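Side-chain contacts in 2S Albumin protein (Dolichos, PDB 6IX1), which probably serves as a seed albumin built as a hemopexin-type beta-propeller and, like legume relatives, may bind small ligands such as heme or spermine: residues V16-F19 with Y24-V27; C64-D67 with A73-F76; F66-S71 with I141-K146. One frame throughout, in Å; residues are numbered along the deposited sequence.

Contact 1. Residues V16-F19 with Y24-V27; sequences VYFF and YVRV
Phe18 and Val25 exchange two backbone hydrogen bonds, N to O at 3.0 Å each way, and Val16 and Val27 form a second such ring. With the strand axes running at 159° and approaching to 4.8 Å, these four bonds define a regular antiparallel pairing. Phe18 O takes a further contact from the C-H of Tyr24 CA, at 3.1 Å.

The aromatic contacts lie on the face that carries Tyr17, Phe19, Tyr24 and Arg26. Tyr17 holds CG anti to its carbonyl carbon (chi1 -68°), which lays the ring alongside the Arg26 chain: Arg26 CG sits above one ring face, offset toward the rim, and Arg26 CD touches Tyr17 OH at 3.6 Å. Tyr24 CD2 reaches the edge of the same ring. The Phe19 and Tyr24 rings are inclined by 29° but slid apart, and Phe19 CD1 packs against Tyr24 CB at 3.5 Å. Putting an alanine at Tyr17 would probably strip the Arg26 methylenes of their flat support and open a gap beside Tyr24 CD2.

Apolar packing governs the face of Val16, Phe18, Val25 and Val27. Val16 CG1 lies over one face of the Phe18 ring and meets Val27 CB at 3.9 Å, while Val25 CG2 comes to the ring edge. Val27 CG2 adds an oblique contact to Phe18 CD2 at 4.1 Å.

Charge is settled beyond the pair: the Arg26 guanidinium bridges to Glu15 and bonds Thr40. Phe8 stacks on Tyr17 from strand 6-9, and strand 37-44 pairs with the other edge of strand 23-28. The arrangement is the central hairpin of a four-stranded antiparallel blade, as expected of a hemopexin-type beta-propeller.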
loop_
_atom_site.group_PDB
_atom_site.type_symbol
_atom_site.label_atom_id
_atom_site.label_comp_id
_atom_site.label_asym_id
_atom_site.label_seq_id
_atom_site.Cartn_x
_atom_site.Cartn_y
_atom_site.Cartn_z
ATOM N N VAL A 16 -8.748 -0.275 6.838
ATOM C CA VAL A 16 -7.814 -0.402 5.712
ATOM C C VAL A 16 -8.639 -0.278 4.416
ATOM O O VAL A 16 -9.799 -0.711 4.335
ATOM C CB VAL A 16 -6.993 -1.712 5.743
ATOM C CG1 VAL A 16 -7.887 -2.980 5.705
ATOM C CG2 VAL A 16 -5.999 -1.769 4.586
ATOM N N TYR A 17 -8.034 0.392 3.442
ATOM C CA TYR A 17 -8.566 0.436 2.085
ATOM C C TYR A 17 -7.787 -0.530 1.195
ATOM O O TYR A 17 -6.554 -0.486 1.191
ATOM C CB TYR A 17 -8.445 1.852 1.515
ATOM C CG TYR A 17 -9.318 2.896 2.166
ATOM C CD1 TYR A 17 -8.865 3.547 3.276
ATOM C CD2 TYR A 17 -10.604 3.202 1.728
ATOM C CE1 TYR A 17 -9.612 4.495 3.944
ATOM C CE2 TYR A 17 -11.357 4.176 2.375
ATOM C CZ TYR A 17 -10.875 4.801 3.525
ATOM O OH TYR A 17 -11.578 5.738 4.238
ATOM N N PHE A 18 -8.492 -1.387 0.498
ATOM C CA PHE A 18 -7.928 -2.325 -0.469
ATOM C C PHE A 18 -8.445 -1.996 -1.851
ATOM O O PHE A 18 -9.660 -1.918 -2.018
ATOM C CB PHE A 18 -8.276 -3.783 -0.186
ATOM C CG PHE A 18 -7.726 -4.380 1.078
ATOM C CD1 PHE A 18 -6.418 -4.304 1.371
ATOM C CD2 PHE A 18 -8.511 -5.096 1.950
ATOM C CE1 PHE A 18 -5.890 -4.895 2.491
ATOM C CE2 PHE A 18 -7.990 -5.746 3.034
ATOM C CZ PHE A 18 -6.659 -5.634 3.319
ATOM N N PHE A 19 -7.510 -1.857 -2.797
ATOM C CA PHE A 19 -7.858 -1.598 -4.213
ATOM C C PHE A 19 -7.622 -2.838 -5.057
ATOM O O PHE A 19 -6.591 -3.527 -4.912
ATOM C CB PHE A 19 -7.017 -0.413 -4.745
ATOM C CG PHE A 19 -7.322 0.818 -3.944
ATOM C CD1 PHE A 19 -8.388 1.620 -4.255
ATOM C CD2 PHE A 19 -6.583 1.107 -2.843
ATOM C CE1 PHE A 19 -8.725 2.695 -3.445
ATOM C CE2 PHE A 19 -6.920 2.191 -2.043
ATOM C CZ PHE A 19 -7.989 2.968 -2.353
ATOM N N TYR A 24 -12.745 -0.924 -4.993
ATOM C CA TYR A 24 -12.106 -1.006 -3.662
ATOM C C TYR A 24 -13.116 -1.462 -2.616
ATOM O O TYR A 24 -14.341 -1.468 -2.880
ATOM C CB TYR A 24 -11.525 0.358 -3.265
ATOM C CG TYR A 24 -12.533 1.357 -2.776
ATOM C CD1 TYR A 24 -13.381 2.000 -3.611
ATOM C CD2 TYR A 24 -12.667 1.601 -1.413
ATOM C CE1 TYR A 24 -14.409 2.809 -3.113
ATOM C CE2 TYR A 24 -13.635 2.460 -0.915
ATOM C CZ TYR A 24 -14.482 3.112 -1.787
ATOM O OH TYR A 24 -15.458 3.928 -1.320
ATOM N N VAL A 25 -12.611 -1.857 -1.454
ATOM C CA VAL A 25 -13.358 -2.089 -0.207
ATOM C C VAL A 25 -12.666 -1.350 0.899
ATOM O O VAL A 25 -11.456 -1.031 0.836
ATOM C CB VAL A 25 -13.577 -3.555 0.170
ATOM C CG1 VAL A 25 -14.536 -4.228 -0.800
ATOM C CG2 VAL A 25 -12.292 -4.272 0.349
ATOM N N ARG A 26 -13.401 -1.037 1.936
ATOM C CA ARG A 26 -12.875 -0.543 3.200
ATOM C C ARG A 26 -13.216 -1.620 4.228
ATOM O O ARG A 26 -14.388 -2.051 4.301
ATOM C CB ARG A 26 -13.493 0.794 3.577
ATOM C CG ARG A 26 -12.976 1.299 4.898
ATOM C CD ARG A 26 -13.400 2.755 5.060
ATOM N NE ARG A 26 -14.836 2.921 4.868
ATOM C CZ ARG A 26 -15.797 2.944 5.747
ATOM N NH1 ARG A 26 -15.560 3.103 6.984
ATOM N NH2 ARG A 26 -16.996 2.951 5.245
ATOM N N VAL A 27 -12.257 -2.104 4.996
ATOM C CA VAL A 27 -12.400 -3.211 5.936
ATOM C C VAL A 27 -12.015 -2.770 7.344
ATOM O O VAL A 27 -10.990 -2.022 7.482
ATOM C CB VAL A 27 -11.505 -4.386 5.421
ATOM C CG1 VAL A 27 -11.445 -5.517 6.450
ATOM C CG2 VAL A 27 -11.976 -4.945 4.081
#

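Contact 2. Residues C64-D67 with A73-F76; sequences CSFD and AYVF
The Phe66 ring carries Tyr74 CB over one face, 4.0 Å from the centroid and 19° off the normal, a CH-pi contact. Beyond that methylene the Tyr74 ring is turned 40° to it, neither stacked nor edge-to-face, with Tyr74 CD2 at 3.5 Å from Phe66 CE1. Phe66 meets Phe76 rim to rim instead, CE2 to CE1 at 3.5 Å. The edge of Phe76 also receives Cys64 O, in the ring plane, at 3.4 Å from CD1, and Cys64 SG stands obliquely to this ring, 4.8 Å from its centroid. Phe66 can reach both partners because its CG lies between the backbone N and the carbonyl carbon (chi1 55°).

This aromatic cluster lies on one face of the beta hairpin made by strands 64-67 and 72-77, the first two strands of a propeller blade. Tyr83 of strand 80-85 stacks on Tyr74, and Ala121 of the next blade packs on Phe66 and Cys64.

Backbone bonds hold the clustered residues in step. Phe66 N reaches Tyr74 O at 2.9 Å, and Tyr74 N returns to Phe66 O. Phe76 N to Cys64 O is a more bent bond. On the opposite face Ala73 CB rests on Phe66 O at 3.3 Å, while the Asp67 carboxylate turns to the backbone N of Arg9 in the preceding blade.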
loop_
_atom_site.group_PDB
_atom_site.type_symbol
_atom_site.label_atom_id
_atom_site.label_comp_id
_atom_site.label_asym_id
_atom_site.label_seq_id
_atom_site.Cartn_x
_atom_site.Cartn_y
_atom_site.Cartn_z
ATOM N N CYS A 64 -0.821 1.312 -6.564
ATOM C CA CYS A 64 0.054 1.503 -5.399
ATOM C C CYS A 64 -0.505 2.663 -4.588
ATOM O O CYS A 64 -1.146 3.538 -5.159
ATOM C CB CYS A 64 1.508 1.741 -5.842
ATOM S SG CYS A 64 2.702 1.817 -4.477
ATOM N N SER A 65 -0.295 2.599 -3.298
ATOM C CA SER A 65 -0.769 3.678 -2.416
ATOM C C SER A 65 -0.026 3.640 -1.115
ATOM O O SER A 65 0.431 2.573 -0.768
ATOM C CB SER A 65 -2.238 3.568 -2.137
ATOM O OG SER A 65 -2.637 2.279 -1.660
ATOM N N PHE A 66 -0.005 4.773 -0.407
ATOM C CA PHE A 66 0.422 4.798 0.990
ATOM C C PHE A 66 -0.193 5.978 1.707
ATOM O O PHE A 66 -0.248 7.055 1.176
ATOM C CB PHE A 66 1.943 4.765 1.141
ATOM C CG PHE A 66 2.717 5.827 0.421
ATOM C CD1 PHE A 66 2.950 7.049 1.069
ATOM C CD2 PHE A 66 3.209 5.655 -0.854
ATOM C CE1 PHE A 66 3.709 8.036 0.466
ATOM C CE2 PHE A 66 3.945 6.679 -1.476
ATOM C CZ PHE A 66 4.254 7.819 -0.799
ATOM N N ASP A 67 -0.492 5.708 2.951
ATOM C CA ASP A 67 -0.936 6.787 3.853
ATOM C C ASP A 67 0.294 7.608 4.305
ATOM O O ASP A 67 1.401 7.050 4.456
ATOM C CB ASP A 67 -1.680 6.233 5.063
ATOM C CG ASP A 67 -0.985 5.026 5.709
ATOM O OD1 ASP A 67 -0.882 3.929 4.998
ATOM O OD2 ASP A 67 -0.489 5.125 6.860
ATOM N N ALA A 73 -3.077 10.547 1.639
ATOM C CA ALA A 73 -2.400 9.401 1.042
ATOM C C ALA A 73 -1.906 9.781 -0.352
ATOM O O ALA A 73 -2.550 10.574 -0.989
ATOM C CB ALA A 73 -3.322 8.237 0.973
ATOM N N TYR A 74 -0.808 9.116 -0.762
ATOM C CA TYR A 74 -0.464 9.080 -2.197
ATOM C C TYR A 74 -1.073 7.887 -2.879
ATOM O O TYR A 74 -1.093 6.783 -2.263
ATOM C CB TYR A 74 1.052 9.089 -2.432
ATOM C CG TYR A 74 1.687 10.416 -2.236
ATOM C CD1 TYR A 74 1.706 11.338 -3.274
ATOM C CD2 TYR A 74 2.220 10.834 -1.046
ATOM C CE1 TYR A 74 2.249 12.608 -3.150
ATOM C CE2 TYR A 74 2.790 12.076 -0.906
ATOM C CZ TYR A 74 2.804 12.971 -1.962
ATOM O OH TYR A 74 3.382 14.192 -1.795
ATOM N N VAL A 75 -1.576 8.094 -4.083
ATOM C CA VAL A 75 -2.037 6.994 -4.931
ATOM C C VAL A 75 -1.354 7.058 -6.273
ATOM O O VAL A 75 -0.862 8.139 -6.666
ATOM C CB VAL A 75 -3.567 7.098 -5.067
ATOM C CG1 VAL A 75 -4.257 6.925 -3.728
ATOM C CG2 VAL A 75 -4.094 8.380 -5.702
ATOM N N PHE A 76 -1.260 5.917 -6.910
ATOM C CA PHE A 76 -0.477 5.700 -8.131
ATOM C C PHE A 76 -1.305 4.904 -9.128
ATOM O O PHE A 76 -2.116 4.083 -8.699
ATOM C CB PHE A 76 0.795 4.904 -7.815
ATOM C CG PHE A 76 1.766 5.579 -6.861
ATOM C CD1 PHE A 76 1.531 5.626 -5.493
ATOM C CD2 PHE A 76 2.838 6.306 -7.354
ATOM C CE1 PHE A 76 2.362 6.320 -4.628
ATOM C CE2 PHE A 76 3.618 7.033 -6.488
ATOM C CZ PHE A 76 3.412 7.036 -5.121
#

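Contact 3. Residues F66-S71 with I141-K146; sequences FDTEAS and IAYDSK
Tyr143 OH donates to Glu69 OE1 at 2.6 Å, the one hydrogen bond between the two segments. The proton enters on the anti lone pair of OE1, away from the other carboxylate oxygen. OE1 lies in the plane of the phenol ring, at its edge, whereas the carboxylate plane stands 83° to the ring, so the two flat groups meet nearly at right angles. Glu69 CB also comes within 3.2 Å of Tyr143 OH, so the hydroxyl lies alongside the start of the acid's chain as well as at its end. Asp144 OD2 is 6.2 Å from Glu69 OE1; the two carboxylates are not in contact, and any mutual effect is probably small.

Thr68 supplies the apolar half. Its CB sits over the centre of the Tyr143 ring, 3.5 Å from the centroid and only 5° off the normal, a CH-pi contact, and CG2 extends the cover to Tyr143 CG at 3.6 Å. The first torsion of Thr68 lays CG2 along the ring, anti to the carbonyl carbon, and sends OG1 to Tyr83 OH. Thr68 O is bound by Arg123 NE. Face and hydroxyl are thus held by consecutive residues, which is likely to limit how far the ring can turn. At the base of the ring, Tyr143 CB approaches the edge of Phe66 at CE1, 4.5 Å away.

Structurally, the contact joins two adjacent propeller blades: the turn after strand 64-67 in one meets the turn after strand 137-142 in the next. Between them, Phe66 leans on Val130 and Leu132 of strand 129-134, while Arg123 packs on Tyr143.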
loop_
_atom_site.group_PDB
_atom_site.type_symbol
_atom_site.label_atom_id
_atom_site.label_comp_id
_atom_site.label_asym_id
_atom_site.label_seq_id
_atom_site.Cartn_x
_atom_site.Cartn_y
_atom_site.Cartn_z
ATOM N N PHE A 66 -0.005 4.773 -0.407
ATOM C CA PHE A 66 0.422 4.798 0.990
ATOM C C PHE A 66 -0.193 5.978 1.707
ATOM O O PHE A 66 -0.248 7.055 1.176
ATOM C CB PHE A 66 1.943 4.765 1.141
ATOM C CG PHE A 66 2.717 5.827 0.421
ATOM C CD1 PHE A 66 2.950 7.049 1.069
ATOM C CD2 PHE A 66 3.209 5.655 -0.854
ATOM C CE1 PHE A 66 3.709 8.036 0.466
ATOM C CE2 PHE A 66 3.945 6.679 -1.476
ATOM C CZ PHE A 66 4.254 7.819 -0.799
ATOM N N ASP A 67 -0.492 5.708 2.951
ATOM C CA ASP A 67 -0.936 6.787 3.853
ATOM C C ASP A 67 0.294 7.608 4.305
ATOM O O ASP A 67 1.401 7.050 4.456
ATOM C CB ASP A 67 -1.680 6.233 5.063
ATOM C CG ASP A 67 -0.985 5.026 5.709
ATOM O OD1 ASP A 67 -0.882 3.929 4.998
ATOM O OD2 ASP A 67 -0.489 5.125 6.860
ATOM N N THR A 68 0.058 8.906 4.619
ATOM C CA THR A 68 1.156 9.742 5.116
ATOM C C THR A 68 0.851 10.183 6.543
ATOM O O THR A 68 1.416 9.602 7.492
ATOM C CB THR A 68 1.383 10.927 4.151
ATOM O OG1 THR A 68 0.146 11.587 3.973
ATOM C CG2 THR A 68 1.912 10.461 2.830
ATOM N N GLU A 69 -0.057 11.145 6.643
ATOM C CA GLU A 69 -0.494 11.665 7.946
ATOM C C GLU A 69 -1.978 12.042 7.819
ATOM O O GLU A 69 -2.488 12.229 6.740
ATOM C CB GLU A 69 0.408 12.854 8.368
ATOM C CG GLU A 69 0.344 14.020 7.383
ATOM C CD GLU A 69 1.317 15.124 7.730
ATOM O OE1 GLU A 69 2.500 14.823 7.886
ATOM O OE2 GLU A 69 0.865 16.258 7.935
ATOM N N ALA A 70 -2.585 12.340 8.965
ATOM C CA ALA A 70 -3.972 12.816 8.939
ATOM C C ALA A 70 -4.805 11.877 8.055
ATOM O O ALA A 70 -4.591 10.654 8.122
ATOM C CB ALA A 70 -4.038 14.281 8.608
ATOM N N SER A 71 -5.650 12.405 7.178
ATOM C CA SER A 71 -6.399 11.573 6.233
ATOM C C SER A 71 -5.875 11.827 4.808
ATOM O O SER A 71 -6.619 11.926 3.857
ATOM C CB SER A 71 -7.866 11.831 6.382
ATOM O OG SER A 71 -8.318 11.448 7.674
ATOM N N ILE A 141 11.341 6.697 1.096
ATOM C CA ILE A 141 11.200 8.148 0.902
ATOM C C ILE A 141 10.665 8.755 2.190
ATOM O O ILE A 141 9.777 8.183 2.792
ATOM C CB ILE A 141 10.411 8.446 -0.362
ATOM C CG1 ILE A 141 10.555 9.892 -0.808
ATOM C CG2 ILE A 141 8.977 8.017 -0.175
ATOM C CD1 ILE A 141 10.416 10.067 -2.263
ATOM N N ALA A 142 11.147 9.931 2.520
ATOM C CA ALA A 142 10.525 10.758 3.576
ATOM C C ALA A 142 9.523 11.623 2.844
ATOM O O ALA A 142 9.873 12.414 1.981
ATOM C CB ALA A 142 11.577 11.588 4.277
ATOM N N TYR A 143 8.215 11.451 3.101
ATOM C CA TYR A 143 7.171 12.063 2.244
ATOM C C TYR A 143 7.171 13.577 2.351
ATOM O O TYR A 143 6.694 14.208 1.477
ATOM C CB TYR A 143 5.794 11.445 2.441
ATOM C CG TYR A 143 5.152 11.720 3.780
ATOM C CD1 TYR A 143 4.606 12.963 4.097
ATOM C CD2 TYR A 143 5.139 10.766 4.764
ATOM C CE1 TYR A 143 4.075 13.235 5.338
ATOM C CE2 TYR A 143 4.579 10.988 5.975
ATOM C CZ TYR A 143 4.047 12.234 6.287
ATOM O OH TYR A 143 3.517 12.477 7.505
ATOM N N ASP A 144 7.608 14.097 3.518
ATOM C CA ASP A 144 7.451 15.544 3.755
ATOM C C ASP A 144 8.571 16.327 3.124
ATOM O O ASP A 144 8.319 17.320 2.534
ATOM C CB ASP A 144 7.368 15.825 5.250
ATOM C CG ASP A 144 8.497 15.369 6.145
ATOM O OD1 ASP A 144 9.301 14.508 5.693
ATOM O OD2 ASP A 144 8.538 15.857 7.275
ATOM N N SER A 145 9.786 15.852 3.210
ATOM C CA SER A 145 10.923 16.488 2.504
ATOM C C SER A 145 11.083 15.949 1.091
ATOM O O SER A 145 11.787 16.616 0.305
ATOM C CB SER A 145 12.205 16.170 3.183
ATOM O OG SER A 145 12.443 14.758 3.206
ATOM N N LYS A 146 10.422 14.869 0.757
ATOM C CA LYS A 146 10.591 14.162 -0.527
ATOM C C LYS A 146 12.017 13.700 -0.785
ATOM O O LYS A 146 12.357 13.469 -1.932
ATOM C CB LYS A 146 9.949 14.939 -1.678
ATOM C CG LYS A 146 8.435 15.168 -1.531
ATOM C CD LYS A 146 7.937 15.962 -2.699
ATOM C CE LYS A 146 6.420 16.011 -2.727
ATOM N NZ LYS A 146 5.996 16.762 -3.907
#

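From the N terminus, contact 1 comes first and closes the short turn between strands 15-20 and 23-28 of the first blade. Contact 2 follows in series, closing the hairpin turn between strands 64-67 and 72-77 of the second; the two touch lightly where Phe19 CD2 passes Ser65 OG at 4.3 Å. Contact 3 starts on the same strand, sharing Phe66 and Asp67, but closes a loop of 69 residues to reach segment 141-146 in the third blade. Because 73-76 lies within that loop while 64-65 precedes it, contacts 2 and 3 overlap. Together they link three consecutive blades, with centres about 12 Å (contacts 1 and 2) and 9 Å (contacts 2 and 3) apart.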